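PDB 3M7N: exosome complex component Rrp41 from Archaeoglobus fulgidus, which probably serves as a catalytic subunit of the archaeal exosome, degrading RNA from its 3' end and also being able to synthesise heteromeric RNA tails. Local coordinates for residues S102-S105 / K106-F109; I229-M232 / Q233-A236; R240-E243 / V244-M248. The protein carries 1 engineered substitution. All coordinates share one frame; numbering follows the deposited sequence.

Interaction 1. Residues S102-S105 / K106-F109; sequences SKVS and KEAF
Lys103 and Glu107, one helical turn apart, form an i to i+4 salt bridge, with Lys103 NZ 2.7 Å from Glu107 OE2. The carboxylate receives the ammonium on its syn lone pair. Lys103 runs extended to CE, with CG anti to the backbone N (chi1 -178°), its last torsion swinging NZ back to the acid. A water donates to Glu107 OE1 at 2.8 Å and accepts a weak bond from Lys103 NZ, bridging the pair again. The same ammonium forms a salt bridge with Glu104 of the exosome complex exonuclease 2 chain, so lysine, long and charged, suits a buried subunit boundary where two acids share it.

Backbone bonds carry the rest: Lys106 N to Ser102 O and Ala108 N to Val104 O, both 2.9 Å, Glu107 N to Lys103 O at 3.0 Å, then a weaker one from Phe109 N to Ser105 O. Serine's short side chain can turn its hydroxyl back to its own helix: Ser105 OG bonds to Ile101 O and Ser102 OG to Ser98 O.

Helix 96-110 packs Phe109 onto Leu141, Ala144 and Leu148 of helix 136-150 and onto Tyr77 of strand 74-81, while Val104 and Ala108 meet strand 197-207.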
loop_
_atom_site.group_PDB
_atom_site.type_symbol
_atom_site.label_atom_id
_atom_site.label_comp_id
_atom_site.label_asym_id
_atom_site.label_seq_id
_atom_site.Cartn_x
_atom_site.Cartn_y
_atom_site.Cartn_z
ATOM N N SER E 102 -15.568 0.302 13.779
ATOM C CA SER E 102 -15.331 -0.929 13.017
ATOM C C SER E 102 -14.606 -2.000 13.848
ATOM O O SER E 102 -14.946 -3.187 13.796
ATOM C CB SER E 102 -14.543 -0.625 11.721
ATOM O OG SER E 102 -15.216 0.336 10.903
ATOM N N LYS E 103 -13.601 -1.582 14.611
ATOM C CA LYS E 103 -12.796 -2.529 15.392
ATOM C C LYS E 103 -13.616 -3.163 16.522
ATOM O O LYS E 103 -13.614 -4.372 16.711
ATOM C CB LYS E 103 -11.552 -1.831 15.967
ATOM C CG LYS E 103 -10.611 -2.733 16.756
ATOM C CD LYS E 103 -9.328 -1.976 17.147
ATOM C CE LYS E 103 -8.431 -2.782 18.101
ATOM N NZ LYS E 103 -9.177 -3.085 19.359
ATOM N N VAL E 104 -14.327 -2.338 17.271
ATOM C CA VAL E 104 -15.088 -2.877 18.386
ATOM C C VAL E 104 -16.298 -3.705 17.900
ATOM O O VAL E 104 -16.622 -4.733 18.493
ATOM C CB VAL E 104 -15.460 -1.771 19.374
ATOM C CG1 VAL E 104 -16.519 -0.860 18.797
ATOM C CG2 VAL E 104 -15.908 -2.374 20.661
ATOM N N SER E 105 -16.924 -3.281 16.798
ATOM C CA SER E 105 -17.982 -4.060 16.163
ATOM C C SER E 105 -17.476 -5.412 15.729
ATOM O O SER E 105 -18.148 -6.430 15.937
ATOM C CB SER E 105 -18.545 -3.349 14.936
ATOM O OG SER E 105 -19.143 -2.120 15.284
ATOM N N LYS E 106 -16.302 -5.435 15.101
ATOM C CA LYS E 106 -15.729 -6.713 14.689
ATOM C C LYS E 106 -15.541 -7.598 15.909
ATOM O O LYS E 106 -15.788 -8.820 15.887
ATOM C CB LYS E 106 -14.372 -6.514 14.001
ATOM C CG LYS E 106 -13.706 -7.830 13.636
ATOM C CD LYS E 106 -12.286 -7.631 13.152
ATOM C CE LYS E 106 -11.296 -7.897 14.273
ATOM N NZ LYS E 106 -10.177 -6.904 14.266
ATOM N N GLU E 107 -15.056 -6.967 16.969
ATOM C CA GLU E 107 -14.757 -7.667 18.211
ATOM C C GLU E 107 -16.024 -8.310 18.801
ATOM O O GLU E 107 -15.976 -9.438 19.289
ATOM C CB GLU E 107 -14.041 -6.721 19.189
ATOM C CG GLU E 107 -12.530 -6.690 18.919
ATOM C CD GLU E 107 -11.827 -5.432 19.411
ATOM O OE1 GLU E 107 -12.488 -4.542 19.984
ATOM O OE2 GLU E 107 -10.599 -5.331 19.205
ATOM N N ALA E 108 -17.154 -7.610 18.696
ATOM C CA ALA E 108 -18.426 -8.128 19.198
ATOM C C ALA E 108 -18.814 -9.413 18.484
ATOM O O ALA E 108 -19.405 -10.316 19.078
ATOM C CB ALA E 108 -19.550 -7.072 19.079
ATOM N N PHE E 109 -18.486 -9.513 17.203
ATOM C CA PHE E 109 -18.874 -10.710 16.462
ATOM C C PHE E 109 -17.854 -11.832 16.556
ATOM O O PHE E 109 -18.211 -13.013 16.435
ATOM C CB PHE E 109 -19.238 -10.364 15.019
ATOM C CG PHE E 109 -20.548 -9.634 14.897
ATOM C CD1 PHE E 109 -20.580 -8.267 14.693
ATOM C CD2 PHE E 109 -21.757 -10.320 15.039
ATOM C CE1 PHE E 109 -21.804 -7.590 14.599
ATOM C CE2 PHE E 109 -22.959 -9.660 14.940
ATOM C CZ PHE E 109 -22.987 -8.293 14.720
HETATM O O HOH W 1 -11.656 -2.166 21.112
#

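Interaction 2. Residues I229-M232 / Q233-A236; sequences IYEM and QREA
Gln233 lays its side chain against Tyr230 three residues earlier, on a regular alpha-helical turn within the long C-terminal helix 212-248 of this RNase PH-family subunit. Four successive i to i+4 backbone bonds define the turn: Gln233 N to Ile229 O, Arg234 N to Tyr230 O, Glu235 N to Glu231 O and Ala236 N to Met232 O, the last 2.9 Å long.

Packing shapes the buried side. The extended Gln233 chain passes Tyr230 crosswise, its amide 85° from the plane of the phenol ring, and its CG rests 3.7 Å from Ile229 O. Ile229, Gln233 and the compact Ala236 face the body of the protein, where Gln233 touches Met158, Ile31, Asn142 and Val146. Cut back to an alanine, Gln233 would lose its crosswise cover of Tyr230, and a gap is likely to open there and toward Asn142 and Val146. Flexible, unbranched Met232 fits against Ile29, Ile31 and Leu26.

Charged chains occupy the outer side, where Glu231 is exposed and Arg234 also meets another protein chain. Glu231 and Arg234 lie side by side and point the same way, carboxylate and guanidinium planes 34° apart, yet Glu231 OE1 remains 4.2 Å from Arg234 NE, too far for a salt bridge. Toward an acidic side chain of that other protein chain, Arg234 NH1 has a long, weak ion pair. Arg234 NH1 donates to a water at 3.2 Å. Because Glu231 bends at chi2 (-64°), its carboxylate comes alongside the arginine's aliphatic part, Glu231 OE1 3.7 Å from Arg234 CD.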
loop_
_atom_site.group_PDB
_atom_site.type_symbol
_atom_site.label_atom_id
_atom_site.label_comp_id
_atom_site.label_asym_id
_atom_site.label_seq_id
_atom_site.Cartn_x
_atom_site.Cartn_y
_atom_site.Cartn_z
ATOM N N ILE E 229 -35.783 -5.069 21.252
ATOM C CA ILE E 229 -35.191 -5.082 19.911
ATOM C C ILE E 229 -34.985 -6.509 19.424
ATOM O O ILE E 229 -35.272 -6.837 18.269
ATOM C CB ILE E 229 -33.842 -4.356 19.895
ATOM C CG1 ILE E 229 -34.017 -2.895 20.280
ATOM C CG2 ILE E 229 -33.152 -4.466 18.521
ATOM C CD1 ILE E 229 -32.708 -2.186 20.429
ATOM N N TYR E 230 -34.485 -7.364 20.306
ATOM C CA TYR E 230 -34.203 -8.726 19.896
ATOM C C TYR E 230 -35.421 -9.432 19.292
ATOM O O TYR E 230 -35.304 -10.117 18.268
ATOM C CB TYR E 230 -33.673 -9.533 21.055
ATOM C CG TYR E 230 -33.705 -10.994 20.755
ATOM C CD1 TYR E 230 -32.740 -11.570 19.933
ATOM C CD2 TYR E 230 -34.714 -11.800 21.258
ATOM C CE1 TYR E 230 -32.769 -12.908 19.636
ATOM C CE2 TYR E 230 -34.757 -13.138 20.971
ATOM C CZ TYR E 230 -33.777 -13.693 20.160
ATOM O OH TYR E 230 -33.811 -15.035 19.866
ATOM N N GLU E 231 -36.588 -9.281 19.926
ATOM C CA GLU E 231 -37.803 -9.865 19.371
ATOM C C GLU E 231 -38.097 -9.302 17.979
ATOM O O GLU E 231 -38.598 -10.020 17.120
ATOM C CB GLU E 231 -39.011 -9.708 20.315
ATOM C CG GLU E 231 -39.032 -10.750 21.468
ATOM C CD GLU E 231 -39.176 -12.212 20.997
ATOM O OE1 GLU E 231 -39.969 -12.494 20.061
ATOM O OE2 GLU E 231 -38.507 -13.089 21.588
ATOM N N MET E 232 -37.769 -8.034 17.742
ATOM C CA MET E 232 -37.926 -7.491 16.387
ATOM C C MET E 232 -37.026 -8.216 15.370
ATOM O O MET E 232 -37.445 -8.501 14.242
ATOM C CB MET E 232 -37.693 -5.980 16.352
ATOM C CG MET E 232 -38.551 -5.220 17.352
ATOM S SD MET E 232 -38.281 -3.428 17.369
ATOM C CE MET E 232 -38.806 -3.035 19.039
ATOM N N GLN E 233 -35.810 -8.539 15.801
ATOM C CA GLN E 233 -34.829 -9.193 14.958
ATOM C C GLN E 233 -35.350 -10.578 14.637
ATOM O O GLN E 233 -35.242 -11.067 13.504
ATOM C CB GLN E 233 -33.465 -9.301 15.675
ATOM C CG GLN E 233 -32.711 -7.970 15.884
ATOM C CD GLN E 233 -31.439 -8.134 16.753
ATOM O OE1 GLN E 233 -30.337 -7.716 16.361
ATOM N NE2 GLN E 233 -31.589 -8.766 17.914
ATOM N N ARG E 234 -35.905 -11.217 15.655
ATOM C CA ARG E 234 -36.405 -12.576 15.511
ATOM C C ARG E 234 -37.558 -12.554 14.516
ATOM O O ARG E 234 -37.626 -13.380 13.623
ATOM C CB ARG E 234 -36.867 -13.115 16.864
ATOM C CG ARG E 234 -37.283 -14.569 16.843
ATOM C CD ARG E 234 -37.965 -14.984 18.144
ATOM N NE ARG E 234 -39.035 -15.939 17.853
ATOM C CZ ARG E 234 -38.867 -17.259 17.839
ATOM N NH1 ARG E 234 -37.669 -17.797 18.136
ATOM N NH2 ARG E 234 -39.900 -18.045 17.538
ATOM N N GLU E 235 -38.443 -11.573 14.664
ATOM C CA GLU E 235 -39.575 -11.432 13.768
ATOM C C GLU E 235 -39.112 -11.253 12.322
ATOM O O GLU E 235 -39.609 -11.914 11.397
ATOM C CB GLU E 235 -40.419 -10.239 14.187
ATOM C CG GLU E 235 -41.890 -10.543 14.283
ATOM C CD GLU E 235 -42.249 -11.309 15.549
ATOM O OE1 GLU E 235 -42.442 -12.553 15.472
ATOM O OE2 GLU E 235 -42.348 -10.657 16.617
ATOM N N ALA E 236 -38.156 -10.348 12.133
ATOM C CA ALA E 236 -37.632 -10.081 10.795
ATOM C C ALA E 236 -37.066 -11.347 10.137
ATOM O O ALA E 236 -37.218 -11.549 8.939
ATOM C CB ALA E 236 -36.595 -8.947 10.831
HETATM O O HOH W 2 -35.349 -16.921 20.124
#

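Interaction 3. Residues R240-E243 / V244-M248; sequences RYIE and VGEEM
Glu246 N donates to Ile242 O over 2.9 Å, and at 163° this is the straightest of the four backbone bonds that join residues 240-243 to the turn after them. Glu247 N to Glu243 O is as short but more bent, Val244 N to Arg240 O is slightly longer, and Gly245 N reaches Tyr241 O at 3.2 Å.

The chief side-chain contact is apolar against cationic. Val244 CG1 sits over the centre of one face of the Arg240 guanidinium, 3.3 Å above its plane and 3.4 Å from Arg240 CZ. The arginine reaches this place by a bend at chi2 (58°), which turns the chain toward the valine. A flat, delocalised cation suits such a position, since a methyl can cover its face while the N-H groups at its rim remain available to other partners; Arg240 NE makes a long, weak ion pair with Asp150. Val244 CG1 also lies 3.3 Å from Arg240 O, so the methyl touches both the arginine's backbone and its side chain.

On another side, Ile242 CG2 meets Glu246 OE2 at 3.6 Å. The glutamate has its CG between the backbone N and carbonyl carbon (chi1 54°), which brings Glu246 CG to 3.1 Å from Ile242 O. Glu243, Glu246 and Glu247 gather negative charge on this last part of the helix. Arg240 is likely to offset some of it, although its NH2 stays 5.1 Å from Glu247 OE2 and makes no salt bridge there. The Tyr241 ring meets an aromatic side chain of another protein chain, the two planes inclined.

Regular i to i+4 bonding with charged, solvent-facing side chains is the pattern of an exposed alpha-helix, here the outlying part of the C-terminal helix 212-248.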
loop_
_atom_site.group_PDB
_atom_site.type_symbol
_atom_site.label_atom_id
_atom_site.label_comp_id
_atom_site.label_asym_id
_atom_site.label_seq_id
_atom_site.Cartn_x
_atom_site.Cartn_y
_atom_site.Cartn_z
ATOM N N ARG E 240 -38.426 -13.856 6.857
ATOM C CA ARG E 240 -37.508 -14.391 5.873
ATOM C C ARG E 240 -37.642 -15.907 5.785
ATOM O O ARG E 240 -37.592 -16.494 4.702
ATOM C CB ARG E 240 -36.076 -14.014 6.251
ATOM C CG ARG E 240 -35.011 -14.731 5.452
ATOM C CD ARG E 240 -35.193 -14.474 3.967
ATOM N NE ARG E 240 -34.144 -15.126 3.192
ATOM C CZ ARG E 240 -34.116 -15.152 1.869
ATOM N NH1 ARG E 240 -33.130 -15.767 1.249
ATOM N NH2 ARG E 240 -35.082 -14.564 1.169
ATOM N N TYR E 241 -37.797 -16.541 6.938
ATOM C CA TYR E 241 -38.012 -17.979 6.991
ATOM C C TYR E 241 -39.261 -18.379 6.207
ATOM O O TYR E 241 -39.255 -19.363 5.474
ATOM C CB TYR E 241 -38.111 -18.406 8.444
ATOM C CG TYR E 241 -38.487 -19.840 8.707
ATOM C CD1 TYR E 241 -37.594 -20.874 8.471
ATOM C CD2 TYR E 241 -39.727 -20.156 9.273
ATOM C CE1 TYR E 241 -37.937 -22.193 8.756
ATOM C CE2 TYR E 241 -40.077 -21.469 9.560
ATOM C CZ TYR E 241 -39.179 -22.481 9.301
ATOM O OH TYR E 241 -39.532 -23.779 9.597
ATOM N N ILE E 242 -40.326 -17.600 6.344
ATOM C CA ILE E 242 -41.550 -17.869 5.606
ATOM C C ILE E 242 -41.323 -17.684 4.104
ATOM O O ILE E 242 -41.875 -18.411 3.279
ATOM C CB ILE E 242 -42.681 -16.958 6.098
ATOM C CG1 ILE E 242 -43.185 -17.446 7.454
ATOM C CG2 ILE E 242 -43.820 -16.884 5.090
ATOM C CD1 ILE E 242 -43.810 -16.354 8.287
ATOM N N GLU E 243 -40.492 -16.714 3.757
ATOM C CA GLU E 243 -40.219 -16.414 2.362
ATOM C C GLU E 243 -39.448 -17.493 1.605
ATOM O O GLU E 243 -39.814 -17.822 0.475
ATOM C CB GLU E 243 -39.531 -15.061 2.229
ATOM C CG GLU E 243 -40.505 -13.913 2.313
ATOM C CD GLU E 243 -39.850 -12.664 2.836
ATOM O OE1 GLU E 243 -38.632 -12.722 3.115
ATOM O OE2 GLU E 243 -40.546 -11.631 2.977
ATOM N N VAL E 244 -38.392 -18.044 2.195
ATOM C CA VAL E 244 -37.653 -19.071 1.473
ATOM C C VAL E 244 -38.496 -20.321 1.457
ATOM O O VAL E 244 -38.326 -21.186 0.607
ATOM C CB VAL E 244 -36.257 -19.393 2.060
ATOM C CG1 VAL E 244 -35.584 -18.144 2.610
ATOM C CG2 VAL E 244 -36.350 -20.482 3.099
ATOM N N GLY E 245 -39.415 -20.398 2.411
ATOM C CA GLY E 245 -40.329 -21.517 2.493
ATOM C C GLY E 245 -41.297 -21.493 1.334
ATOM O O GLY E 245 -41.378 -22.448 0.565
ATOM N N GLU E 246 -42.028 -20.390 1.201
ATOM C CA GLU E 246 -43.074 -20.300 0.191
ATOM C C GLU E 246 -42.513 -20.149 -1.210
ATOM O O GLU E 246 -43.158 -20.525 -2.183
ATOM C CB GLU E 246 -44.085 -19.191 0.516
ATOM C CG GLU E 246 -43.505 -17.816 0.749
ATOM C CD GLU E 246 -44.513 -16.846 1.390
ATOM O OE1 GLU E 246 -44.256 -15.627 1.353
ATOM O OE2 GLU E 246 -45.555 -17.291 1.931
ATOM N N GLU E 247 -41.302 -19.615 -1.310
ATOM C CA GLU E 247 -40.659 -19.445 -2.604
ATOM C C GLU E 247 -39.976 -20.743 -3.054
ATOM O O GLU E 247 -39.594 -20.888 -4.218
ATOM C CB GLU E 247 -39.702 -18.248 -2.574
ATOM C CG GLU E 247 -38.406 -18.429 -3.331
ATOM C CD GLU E 247 -37.277 -18.946 -2.452
ATOM O OE1 GLU E 247 -37.326 -20.123 -2.030
ATOM O OE2 GLU E 247 -36.333 -18.168 -2.187
ATOM N N MET E 248 -39.845 -21.695 -2.133
ATOM C CA MET E 248 -39.382 -23.033 -2.484
ATOM C C MET E 248 -40.476 -23.741 -3.248
ATOM O O MET E 248 -40.393 -23.914 -4.464
ATOM C CB MET E 248 -39.032 -23.853 -1.241
ATOM C CG MET E 248 -37.573 -23.760 -0.827
ATOM S SD MET E 248 -37.082 -25.018 0.371
ATOM C CE MET E 248 -37.278 -26.518 -0.592
#

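In the fold
Interactions 1, 2 and 3 follow one another along the chain, each a local contact along a helix. Interaction 1 belongs to helix 96-110 in the first exoribonuclease-family region; the other two share helix 212-248, with their centres about 17 Å apart. The centres of interactions 1 and 2 are about 21 Å apart, on opposite sides of the chain's centre, and helix 136-150 touches side chains of both. Interaction 3 lies about 31 Å from interaction 1, centre to centre. Burial falls from interaction 2 to interaction 3 along helix 212-248, which thus runs from the sheet-packed body out to the surface; interaction 1 is the most buried. All three reach neighbouring chains of the exosome assembly.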